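Local structure of GH127 beta-L-arabinofuranoside (Geobacillus stearothermophilus, 4QK0) at residues H139-E149 and D189-K200; P255-V263 and S287-N298. The protein probably hydrolyses beta-L-arabinofuranosides, releasing beta-L-arabinofuranose, as a member of glycoside hydrolase family 127. All blocks are in the same frame, centred on the assembly; numbering follows the deposited sequence.

In the fold
Interaction 1 sets the lead-in 189-193 and the start of helix 194-205 against the start of helix 140-158; interaction 2 lays the loop 255-263 along helix 286-302, nearer the surface. Together they illustrate how a helical catalytic domain is held both by helix packing and by loops laid on helices. Their centres are about 21 Å apart and their nearest atoms about 7 Å, so they do not touch directly. Helix 266-283 joins them, its Met272 meeting Gln192 from interaction 1 and both Val256 and Gln259 from interaction 2. Gln251 is a second link: its side chain bonds Gln192 NE2 and Val263 O, and its backbone oxygen accepts from Gln259 NE2.

Interaction 1: H139-E149 and D189-K200; sequences HELYCAGHLIE and DGHQEIELALLK
Asp189 OD2 receives two backbone amides from the first turn of helix 140-149: Tyr142 N at 3.1 Å and, weakly, Leu141 N. Its other oxygen, OD1, accepts from His191 N at 2.7 Å in an Asx turn, so the carboxylate is held at both ends. At the far end of the contact Glu149 OE2 offers its anti lone pair to Lys200 NZ, 2.8 Å away, in a salt bridge, and a water joins that same NZ to Glu149 O. Glu149 OE1 lies only 2.5 Å from Glu193 OE2, which suggests that one of these buried acids carries a proton.

Among the flat groups, Tyr142 directs its CD2-CE2 edge at the face of His191, with CE2 over the ring centre, while His191 ND1 is tied to Gln192 O. His191 CB in turn covers a face of His139. The Glu193 carboxylate stacks on the His146 ring with the planes 6° apart; a bend at chi2 (69°) folds it there.

The apolar part centres on Ile194, a knob among Leu141, Ala144, Gly145 and Ile148. Gly145, with no side chain, lets the backbones come close: its CA lies 4.2 Å from Ile194 CA, and Ala197 CB rests against Gly145 O. The helix axes come within 8.1 Å at 29°, a close pairing of helices running in roughly the same direction, consistent with the (alpha/alpha)6 barrel of the six-hairpin glycosidases.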
loop_
_atom_site.group_PDB
_atom_site.type_symbol
_atom_site.label_atom_id
_atom_site.label_comp_id
_atom_site.label_asym_id
_atom_site.label_seq_id
_atom_site.Cartn_x
_atom_site.Cartn_y
_atom_site.Cartn_z
ATOM N N HIS A 139 -7.696 -27.800 6.664
ATOM C CA HIS A 139 -7.232 -28.302 5.351
ATOM C C HIS A 139 -7.284 -29.837 5.131
ATOM O O HIS A 139 -6.610 -30.361 4.271
ATOM C CB HIS A 139 -5.801 -27.847 5.105
ATOM C CG HIS A 139 -5.660 -26.401 4.791
ATOM N ND1 HIS A 139 -5.982 -25.414 5.698
ATOM C CD2 HIS A 139 -5.119 -25.772 3.721
ATOM C CE1 HIS A 139 -5.660 -24.234 5.189
ATOM N NE2 HIS A 139 -5.177 -24.428 3.973
ATOM N N GLU A 140 -8.076 -30.534 5.928
ATOM C CA GLU A 140 -8.205 -31.985 5.841
ATOM C C GLU A 140 -8.576 -32.420 4.439
ATOM O O GLU A 140 -7.903 -33.285 3.830
ATOM C CB GLU A 140 -9.233 -32.500 6.839
ATOM C CG GLU A 140 -8.740 -32.612 8.265
ATOM C CD GLU A 140 -9.897 -32.824 9.261
ATOM O OE1 GLU A 140 -9.975 -33.929 9.889
ATOM O OE2 GLU A 140 -10.703 -31.869 9.411
ATOM N N LEU A 141 -9.653 -31.828 3.899
ATOM C CA LEU A 141 -10.108 -32.184 2.546
ATOM C C LEU A 141 -9.128 -31.691 1.483
ATOM O O LEU A 141 -8.920 -32.341 0.458
ATOM C CB LEU A 141 -11.516 -31.654 2.276
ATOM C CG LEU A 141 -12.548 -32.214 3.215
ATOM C CD1 LEU A 141 -13.893 -31.614 2.894
ATOM C CD2 LEU A 141 -12.631 -33.741 3.161
ATOM N N TYR A 142 -8.545 -30.525 1.724
ATOM C CA TYR A 142 -7.507 -30.000 0.857
ATOM C C TYR A 142 -6.359 -30.980 0.735
ATOM O O TYR A 142 -5.885 -31.276 -0.382
ATOM C CB TYR A 142 -7.038 -28.636 1.413
ATOM C CG TYR A 142 -5.822 -28.018 0.802
ATOM C CD1 TYR A 142 -4.573 -28.324 1.272
ATOM C CD2 TYR A 142 -5.920 -27.086 -0.216
ATOM C CE1 TYR A 142 -3.435 -27.745 0.711
ATOM C CE2 TYR A 142 -4.805 -26.500 -0.767
ATOM C CZ TYR A 142 -3.563 -26.834 -0.283
ATOM O OH TYR A 142 -2.474 -26.245 -0.822
ATOM N N CYS A 143 -5.867 -31.475 1.854
ATOM C CA CYS A 143 -4.773 -32.490 1.780
ATOM C C CYS A 143 -5.234 -33.764 1.084
ATOM O O CYS A 143 -4.525 -34.305 0.267
ATOM C CB CYS A 143 -4.202 -32.816 3.185
ATOM S SG CYS A 143 -3.303 -31.419 3.937
ATOM N N ALA A 144 -6.452 -34.206 1.389
ATOM C CA ALA A 144 -7.008 -35.398 0.743
ATOM C C ALA A 144 -7.093 -35.189 -0.755
ATOM O O ALA A 144 -6.662 -36.030 -1.536
ATOM C CB ALA A 144 -8.372 -35.700 1.298
ATOM N N GLY A 145 -7.541 -34.008 -1.164
ATOM C CA GLY A 145 -7.605 -33.671 -2.578
ATOM C C GLY A 145 -6.267 -33.727 -3.248
ATOM O O GLY A 145 -6.118 -34.331 -4.316
ATOM N N HIS A 146 -5.241 -33.149 -2.610
ATOM C CA HIS A 146 -3.939 -33.163 -3.235
ATOM C C HIS A 146 -3.391 -34.558 -3.372
ATOM O O HIS A 146 -2.754 -34.870 -4.359
ATOM C CB HIS A 146 -2.944 -32.242 -2.513
ATOM C CG HIS A 146 -2.943 -30.865 -3.080
ATOM N ND1 HIS A 146 -3.433 -29.776 -2.388
ATOM C CD2 HIS A 146 -2.685 -30.425 -4.336
ATOM C CE1 HIS A 146 -3.426 -28.720 -3.181
ATOM N NE2 HIS A 146 -2.957 -29.079 -4.349
ATOM N N LEU A 147 -3.611 -35.366 -2.366
ATOM C CA LEU A 147 -3.189 -36.787 -2.402
ATOM C C LEU A 147 -3.923 -37.604 -3.518
ATOM O O LEU A 147 -3.321 -38.371 -4.231
ATOM C CB LEU A 147 -3.492 -37.403 -1.051
ATOM C CG LEU A 147 -2.504 -37.692 0.070
ATOM C CD1 LEU A 147 -1.043 -37.486 -0.248
ATOM C CD2 LEU A 147 -2.934 -37.104 1.401
ATOM N N ILE A 148 -5.242 -37.387 -3.636
ATOM C CA ILE A 148 -6.029 -37.927 -4.767
ATOM C C ILE A 148 -5.416 -37.539 -6.100
ATOM O O ILE A 148 -5.143 -38.405 -6.944
ATOM C CB ILE A 148 -7.454 -37.452 -4.690
ATOM C CG1 ILE A 148 -8.173 -38.151 -3.520
ATOM C CG2 ILE A 148 -8.163 -37.713 -5.994
ATOM C CD1 ILE A 148 -9.512 -37.561 -3.125
ATOM N N GLU A 149 -5.113 -36.255 -6.288
ATOM C CA GLU A 149 -4.528 -35.853 -7.575
ATOM C C GLU A 149 -3.260 -36.597 -7.799
ATOM O O GLU A 149 -2.960 -36.951 -8.937
ATOM C CB GLU A 149 -4.240 -34.357 -7.662
ATOM C CG GLU A 149 -5.439 -33.443 -7.701
ATOM C CD GLU A 149 -5.041 -31.997 -8.088
ATOM O OE1 GLU A 149 -4.920 -31.118 -7.198
ATOM O OE2 GLU A 149 -4.882 -31.744 -9.304
ATOM N N ASP A 189 -14.475 -27.711 2.814
ATOM C CA ASP A 189 -13.169 -27.224 3.311
ATOM C C ASP A 189 -13.053 -25.728 3.054
ATOM O O ASP A 189 -13.566 -25.189 2.058
ATOM C CB ASP A 189 -11.999 -27.966 2.654
ATOM C CG ASP A 189 -10.649 -27.842 3.447
ATOM O OD1 ASP A 189 -10.138 -26.718 3.641
ATOM O OD2 ASP A 189 -10.088 -28.886 3.803
ATOM N N GLY A 190 -12.412 -25.059 4.011
ATOM C CA GLY A 190 -12.074 -23.643 3.911
ATOM C C GLY A 190 -11.155 -23.375 2.767
ATOM O O GLY A 190 -11.120 -22.271 2.223
ATOM N N HIS A 191 -10.459 -24.412 2.328
ATOM C CA HIS A 191 -9.671 -24.297 1.131
ATOM C C HIS A 191 -10.090 -25.329 0.104
ATOM O O HIS A 191 -9.741 -26.506 0.210
ATOM C CB HIS A 191 -8.183 -24.450 1.440
ATOM C CG HIS A 191 -7.290 -23.904 0.382
ATOM N ND1 HIS A 191 -7.500 -24.123 -0.962
ATOM C CD2 HIS A 191 -6.161 -23.144 0.467
ATOM C CE1 HIS A 191 -6.543 -23.526 -1.662
ATOM N NE2 HIS A 191 -5.734 -22.909 -0.815
ATOM N N GLN A 192 -10.739 -24.833 -0.955
ATOM C CA GLN A 192 -11.175 -25.634 -2.022
ATOM C C GLN A 192 -10.013 -26.333 -2.677
ATOM O O GLN A 192 -8.884 -25.824 -2.701
ATOM C CB GLN A 192 -11.959 -24.806 -3.037
ATOM C CG GLN A 192 -13.093 -24.010 -2.448
ATOM C CD GLN A 192 -12.695 -22.596 -2.003
ATOM O OE1 GLN A 192 -11.698 -22.417 -1.319
ATOM N NE2 GLN A 192 -13.476 -21.586 -2.415
ATOM N N GLU A 193 -10.297 -27.534 -3.177
ATOM C CA GLU A 193 -9.332 -28.425 -3.810
ATOM C C GLU A 193 -9.957 -29.829 -3.959
ATOM O O GLU A 193 -9.755 -30.469 -4.972
ATOM C CB GLU A 193 -7.984 -28.531 -3.039
ATOM C CG GLU A 193 -7.164 -29.786 -3.273
ATOM C CD GLU A 193 -6.568 -29.881 -4.664
ATOM O OE1 GLU A 193 -6.562 -28.886 -5.414
ATOM O OE2 GLU A 193 -6.065 -30.970 -5.015
ATOM N N ILE A 194 -10.636 -30.300 -2.943
ATOM C CA ILE A 194 -11.223 -31.661 -2.972
ATOM C C ILE A 194 -12.200 -31.792 -4.143
ATOM O O ILE A 194 -12.260 -32.844 -4.799
ATOM C CB ILE A 194 -11.907 -32.019 -1.638
ATOM C CG1 ILE A 194 -12.294 -33.506 -1.574
ATOM C CG2 ILE A 194 -13.151 -31.199 -1.398
ATOM C CD1 ILE A 194 -11.138 -34.446 -1.645
ATOM N N GLU A 195 -12.848 -30.685 -4.495
ATOM C CA GLU A 195 -13.851 -30.710 -5.549
ATOM C C GLU A 195 -13.222 -31.008 -6.916
ATOM O O GLU A 195 -13.665 -31.950 -7.617
ATOM C CB GLU A 195 -14.659 -29.444 -5.564
ATOM C CG GLU A 195 -15.251 -29.109 -4.221
ATOM C CD GLU A 195 -14.355 -28.209 -3.333
ATOM O OE1 GLU A 195 -13.151 -28.051 -3.657
ATOM O OE2 GLU A 195 -14.899 -27.644 -2.340
ATOM N N LEU A 196 -12.147 -30.314 -7.275
ATOM C CA LEU A 196 -11.492 -30.637 -8.550
ATOM C C LEU A 196 -10.776 -32.009 -8.529
ATOM O O LEU A 196 -10.663 -32.687 -9.543
ATOM C CB LEU A 196 -10.548 -29.505 -8.994
ATOM C CG LEU A 196 -9.258 -29.243 -8.184
ATOM C CD1 LEU A 196 -8.138 -30.124 -8.657
ATOM C CD2 LEU A 196 -8.792 -27.791 -8.301
ATOM N N ALA A 197 -10.273 -32.402 -7.361
ATOM C CA ALA A 197 -9.586 -33.645 -7.250
ATOM C C ALA A 197 -10.544 -34.827 -7.464
ATOM O O ALA A 197 -10.248 -35.756 -8.173
ATOM C CB ALA A 197 -8.941 -33.758 -5.868
ATOM N N LEU A 198 -11.687 -34.758 -6.832
ATOM C CA LEU A 198 -12.744 -35.752 -7.028
ATOM C C LEU A 198 -13.165 -35.914 -8.477
ATOM O O LEU A 198 -13.416 -37.027 -8.903
ATOM C CB LEU A 198 -13.968 -35.429 -6.162
ATOM C CG LEU A 198 -13.768 -35.715 -4.691
ATOM C CD1 LEU A 198 -14.914 -35.189 -3.840
ATOM C CD2 LEU A 198 -13.584 -37.215 -4.439
ATOM N N LEU A 199 -13.187 -34.854 -9.263
ATOM C CA LEU A 199 -13.456 -35.013 -10.701
ATOM C C LEU A 199 -12.407 -35.863 -11.358
ATOM O O LEU A 199 -12.699 -36.638 -12.242
ATOM C CB LEU A 199 -13.512 -33.677 -11.457
ATOM C CG LEU A 199 -14.529 -32.652 -11.013
ATOM C CD1 LEU A 199 -14.552 -31.446 -11.960
ATOM C CD2 LEU A 199 -15.905 -33.295 -10.989
ATOM N N LYS A 200 -11.151 -35.656 -11.004
ATOM C CA LYS A 200 -10.101 -36.428 -11.637
ATOM C C LYS A 200 -10.234 -37.883 -11.241
ATOM O O LYS A 200 -9.968 -38.784 -12.027
ATOM C CB LYS A 200 -8.728 -35.833 -11.271
ATOM C CG LYS A 200 -8.195 -34.798 -12.293
ATOM C CD LYS A 200 -7.483 -33.584 -11.688
ATOM C CE LYS A 200 -6.205 -33.143 -12.427
ATOM N NZ LYS A 200 -4.938 -33.341 -11.606
HETATM O O HOH W 1 -9.254 -25.621 5.744
HETATM O O HOH W 2 -4.135 -35.875 -11.102
#

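Interaction 2: P255-V263 and S287-N298; sequences PVREQKQAV and SLKQACQTLWEN
Asn298 OD1 is gripped by two donors, the backbone N of Ala262 at 3.0 Å and the side-chain amide of Gln303. The Ala262 N-H arrives 33° out of the carbonyl plane, and Asn298 ND2 is engaged by Asp322, so both ends of the amide are held. With CG turned away from its own backbone N (chi1 -175°), the side chain of Asn298 extends from the helix to the loop.

At the other end Arg257 NE donates to Ser287 OG, 3.0 Å away and lying in the guanidinium plane. Leu288 CD1 sits over the centre of one guanidinium face, 3.9 Å above it. Asp285 forms a salt bridge with NH2 and also bonds Ser287 OG, while Asp219 takes NH1. Replacing Arg257 by alanine removes the guanidinium and would probably leave Asp219 and Asp285 without this positive mate, Ser287 OG without the NE donor, and Leu288 without the flat group it packs on.

Between these polar ends, apolar side chains of the helix pack on the loop backbone. Leu295 pushes CD2 against Gln259 O, 3.4 Å away, and on along the backbone of Gln261, while Ala291 CB rests 4.1 Å from Arg257 CA and Thr294 CG2 touches Lys260 O.

The loop, leading into strand 264-265, is thus lodged against helix 286-302; helices 208-220 and 266-283 also touch it, and helix 334-350 packs on the helix through Lys289, Cys292 and Trp296.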
loop_
_atom_site.group_PDB
_atom_site.type_symbol
_atom_site.label_atom_id
_atom_site.label_comp_id
_atom_site.label_asym_id
_atom_site.label_seq_id
_atom_site.Cartn_x
_atom_site.Cartn_y
_atom_site.Cartn_z
ATOM N N PRO A 255 -24.071 -18.817 -2.292
ATOM C CA PRO A 255 -23.881 -19.962 -3.125
ATOM C C PRO A 255 -23.159 -19.625 -4.408
ATOM O O PRO A 255 -23.269 -18.511 -4.906
ATOM C CB PRO A 255 -25.329 -20.461 -3.366
ATOM C CG PRO A 255 -26.098 -20.008 -2.146
ATOM C CD PRO A 255 -25.480 -18.652 -1.859
ATOM N N VAL A 256 -22.460 -20.606 -4.969
ATOM C CA VAL A 256 -21.552 -20.307 -6.054
ATOM C C VAL A 256 -22.242 -19.714 -7.279
ATOM O O VAL A 256 -21.669 -18.831 -7.901
ATOM C CB VAL A 256 -20.698 -21.484 -6.490
ATOM C CG1 VAL A 256 -19.878 -21.974 -5.304
ATOM C CG2 VAL A 256 -21.546 -22.603 -7.065
ATOM N N ARG A 257 -23.479 -20.138 -7.569
ATOM C CA ARG A 257 -24.207 -19.608 -8.710
ATOM C C ARG A 257 -24.614 -18.148 -8.514
ATOM O O ARG A 257 -24.875 -17.473 -9.478
ATOM C CB ARG A 257 -25.443 -20.469 -9.079
ATOM C CG ARG A 257 -25.105 -21.869 -9.575
ATOM C CD ARG A 257 -26.300 -22.806 -9.536
ATOM N NE ARG A 257 -25.968 -24.186 -9.919
ATOM C CZ ARG A 257 -25.434 -25.072 -9.103
ATOM N NH1 ARG A 257 -25.075 -24.720 -7.866
ATOM N NH2 ARG A 257 -25.183 -26.310 -9.521
ATOM N N GLU A 258 -24.624 -17.645 -7.296
ATOM C CA GLU A 258 -24.907 -16.230 -7.102
ATOM C C GLU A 258 -23.630 -15.356 -7.052
ATOM O O GLU A 258 -23.726 -14.147 -6.916
ATOM C CB GLU A 258 -25.670 -16.053 -5.806
ATOM C CG GLU A 258 -26.994 -16.778 -5.867
ATOM C CD GLU A 258 -27.700 -16.889 -4.516
ATOM O OE1 GLU A 258 -28.345 -17.942 -4.327
ATOM O OE2 GLU A 258 -27.629 -15.972 -3.647
ATOM N N GLN A 259 -22.450 -15.976 -7.128
ATOM C CA GLN A 259 -21.172 -15.243 -7.167
ATOM C C GLN A 259 -20.921 -14.722 -8.574
ATOM O O GLN A 259 -20.670 -15.486 -9.528
ATOM C CB GLN A 259 -20.008 -16.124 -6.650
ATOM C CG GLN A 259 -20.168 -16.436 -5.188
ATOM C CD GLN A 259 -19.020 -17.240 -4.605
ATOM O OE1 GLN A 259 -17.854 -17.125 -5.043
ATOM N NE2 GLN A 259 -19.340 -18.094 -3.629
ATOM N N LYS A 260 -21.004 -13.403 -8.705
ATOM C CA LYS A 260 -20.791 -12.749 -9.977
ATOM C C LYS A 260 -19.474 -11.993 -10.082
ATOM O O LYS A 260 -19.101 -11.576 -11.186
ATOM C CB LYS A 260 -21.950 -11.793 -10.246
ATOM C CG LYS A 260 -23.279 -12.525 -10.383
ATOM C CD LYS A 260 -24.411 -11.592 -10.786
ATOM C CE LYS A 260 -25.771 -12.217 -10.491
ATOM N NZ LYS A 260 -25.825 -13.649 -10.909
ATOM N N GLN A 261 -18.803 -11.815 -8.940
ATOM C CA GLN A 261 -17.434 -11.287 -8.886
ATOM C C GLN A 261 -16.524 -12.223 -8.172
ATOM O O GLN A 261 -16.900 -12.855 -7.185
ATOM C CB GLN A 261 -17.338 -9.949 -8.124
ATOM C CG GLN A 261 -17.959 -8.769 -8.843
ATOM C CD GLN A 261 -19.450 -8.745 -8.627
ATOM O OE1 GLN A 261 -19.920 -9.102 -7.556
ATOM N NE2 GLN A 261 -20.194 -8.314 -9.628
ATOM N N ALA A 262 -15.293 -12.244 -8.636
ATOM C CA ALA A 262 -14.217 -12.894 -7.910
ATOM C C ALA A 262 -13.901 -12.074 -6.680
ATOM O O ALA A 262 -13.751 -10.863 -6.753
ATOM C CB ALA A 262 -12.993 -13.005 -8.779
ATOM N N VAL A 263 -13.890 -12.750 -5.543
ATOM C CA VAL A 263 -13.566 -12.169 -4.246
ATOM C C VAL A 263 -12.703 -13.150 -3.471
ATOM O O VAL A 263 -12.674 -14.354 -3.772
ATOM C CB VAL A 263 -14.818 -11.860 -3.414
ATOM C CG1 VAL A 263 -15.742 -10.906 -4.166
ATOM C CG2 VAL A 263 -15.583 -13.119 -3.071
ATOM N N SER A 287 -26.739 -23.582 -15.628
ATOM C CA SER A 287 -26.688 -22.543 -14.644
ATOM C C SER A 287 -25.238 -22.402 -14.094
ATOM O O SER A 287 -24.758 -21.295 -13.823
ATOM C CB SER A 287 -27.664 -22.847 -13.490
ATOM O OG SER A 287 -27.214 -23.958 -12.684
ATOM N N LEU A 288 -24.570 -23.535 -13.960
ATOM C CA LEU A 288 -23.237 -23.557 -13.480
ATOM C C LEU A 288 -22.269 -23.087 -14.581
ATOM O O LEU A 288 -21.328 -22.342 -14.323
ATOM C CB LEU A 288 -22.910 -24.955 -12.981
ATOM C CG LEU A 288 -21.796 -25.144 -11.986
ATOM C CD1 LEU A 288 -21.952 -24.210 -10.801
ATOM C CD2 LEU A 288 -21.812 -26.609 -11.535
ATOM N N LYS A 289 -22.549 -23.480 -15.800
ATOM C CA LYS A 289 -21.807 -23.019 -16.937
ATOM C C LYS A 289 -21.818 -21.498 -17.041
ATOM O O LYS A 289 -20.792 -20.891 -17.292
ATOM C CB LYS A 289 -22.383 -23.608 -18.220
ATOM C CG LYS A 289 -21.722 -23.127 -19.497
ATOM C CD LYS A 289 -22.166 -23.932 -20.713
ATOM C CE LYS A 289 -21.817 -23.166 -21.974
ATOM N NZ LYS A 289 -21.754 -24.035 -23.166
ATOM N N GLN A 290 -22.983 -20.912 -16.881
ATOM C CA GLN A 290 -23.133 -19.464 -16.954
ATOM C C GLN A 290 -22.456 -18.767 -15.806
ATOM O O GLN A 290 -21.856 -17.745 -16.015
ATOM C CB GLN A 290 -24.599 -19.067 -16.956
ATOM C CG GLN A 290 -25.143 -19.070 -18.375
ATOM C CD GLN A 290 -26.653 -19.023 -18.417
ATOM O OE1 GLN A 290 -27.308 -18.642 -17.437
ATOM N NE2 GLN A 290 -27.222 -19.437 -19.545
ATOM N N ALA A 291 -22.537 -19.335 -14.608
ATOM C CA ALA A 291 -21.817 -18.786 -13.455
ATOM C C ALA A 291 -20.312 -18.741 -13.734
ATOM O O ALA A 291 -19.678 -17.730 -13.523
ATOM C CB ALA A 291 -22.101 -19.586 -12.208
ATOM N N CYS A 292 -19.781 -19.828 -14.292
ATOM C CA CYS A 292 -18.391 -19.907 -14.683
ATOM C C CYS A 292 -18.029 -18.859 -15.676
ATOM O O CYS A 292 -16.962 -18.283 -15.554
ATOM C CB CYS A 292 -18.022 -21.275 -15.247
ATOM S SG CYS A 292 -18.025 -22.570 -13.961
ATOM N N GLN A 293 -18.891 -18.625 -16.670
ATOM C CA GLN A 293 -18.579 -17.699 -17.717
ATOM C C GLN A 293 -18.572 -16.295 -17.159
ATOM O O GLN A 293 -17.765 -15.495 -17.580
ATOM C CB GLN A 293 -19.533 -17.802 -18.909
ATOM C CG GLN A 293 -19.267 -19.068 -19.729
ATOM C CD GLN A 293 -20.397 -19.431 -20.719
ATOM O OE1 GLN A 293 -21.593 -19.306 -20.415
ATOM N NE2 GLN A 293 -20.011 -19.934 -21.886
ATOM N N THR A 294 -19.479 -16.003 -16.246
ATOM C CA THR A 294 -19.594 -14.693 -15.652
ATOM C C THR A 294 -18.342 -14.441 -14.794
ATOM O O THR A 294 -17.774 -13.376 -14.854
ATOM C CB THR A 294 -20.854 -14.627 -14.786
ATOM O OG1 THR A 294 -21.974 -14.737 -15.664
ATOM C CG2 THR A 294 -20.968 -13.321 -14.019
ATOM N N LEU A 295 -17.910 -15.457 -14.062
ATOM C CA LEU A 295 -16.729 -15.320 -13.242
ATOM C C LEU A 295 -15.472 -15.223 -14.076
ATOM O O LEU A 295 -14.602 -14.431 -13.762
ATOM C CB LEU A 295 -16.637 -16.445 -12.246
ATOM C CG LEU A 295 -17.705 -16.316 -11.149
ATOM C CD1 LEU A 295 -17.966 -17.644 -10.479
ATOM C CD2 LEU A 295 -17.284 -15.324 -10.091
ATOM N N TRP A 296 -15.404 -15.979 -15.168
ATOM C CA TRP A 296 -14.303 -15.892 -16.086
ATOM C C TRP A 296 -14.124 -14.501 -16.625
ATOM O O TRP A 296 -13.006 -13.993 -16.723
ATOM C CB TRP A 296 -14.520 -16.820 -17.282
ATOM C CG TRP A 296 -13.511 -16.613 -18.331
ATOM C CD1 TRP A 296 -13.627 -15.886 -19.442
ATOM C CD2 TRP A 296 -12.190 -17.117 -18.314
ATOM N NE1 TRP A 296 -12.461 -15.903 -20.142
ATOM C CE2 TRP A 296 -11.565 -16.666 -19.467
ATOM C CE3 TRP A 296 -11.501 -17.948 -17.448
ATOM C CZ2 TRP A 296 -10.295 -17.002 -19.795
ATOM C CZ3 TRP A 296 -10.239 -18.269 -17.726
ATOM C CH2 TRP A 296 -9.615 -17.787 -18.906
ATOM N N GLU A 297 -15.195 -13.929 -17.108
ATOM C CA GLU A 297 -15.149 -12.571 -17.625
ATOM C C GLU A 297 -14.729 -11.585 -16.531
ATOM O O GLU A 297 -13.955 -10.688 -16.793
ATOM C CB GLU A 297 -16.522 -12.165 -18.181
ATOM C CG GLU A 297 -16.880 -12.958 -19.459
ATOM C CD GLU A 297 -16.022 -12.583 -20.678
ATOM O OE1 GLU A 297 -16.098 -11.399 -21.107
ATOM O OE2 GLU A 297 -15.256 -13.435 -21.219
ATOM N N ASN A 298 -15.238 -11.751 -15.307
ATOM C CA ASN A 298 -14.879 -10.840 -14.270
ATOM C C ASN A 298 -13.365 -10.944 -13.952
ATOM O O ASN A 298 -12.672 -9.929 -13.833
ATOM C CB ASN A 298 -15.659 -11.086 -13.028
ATOM C CG ASN A 298 -15.363 -10.026 -11.954
ATOM O OD1 ASN A 298 -14.835 -10.316 -10.878
ATOM N ND2 ASN A 298 -15.781 -8.791 -12.231
#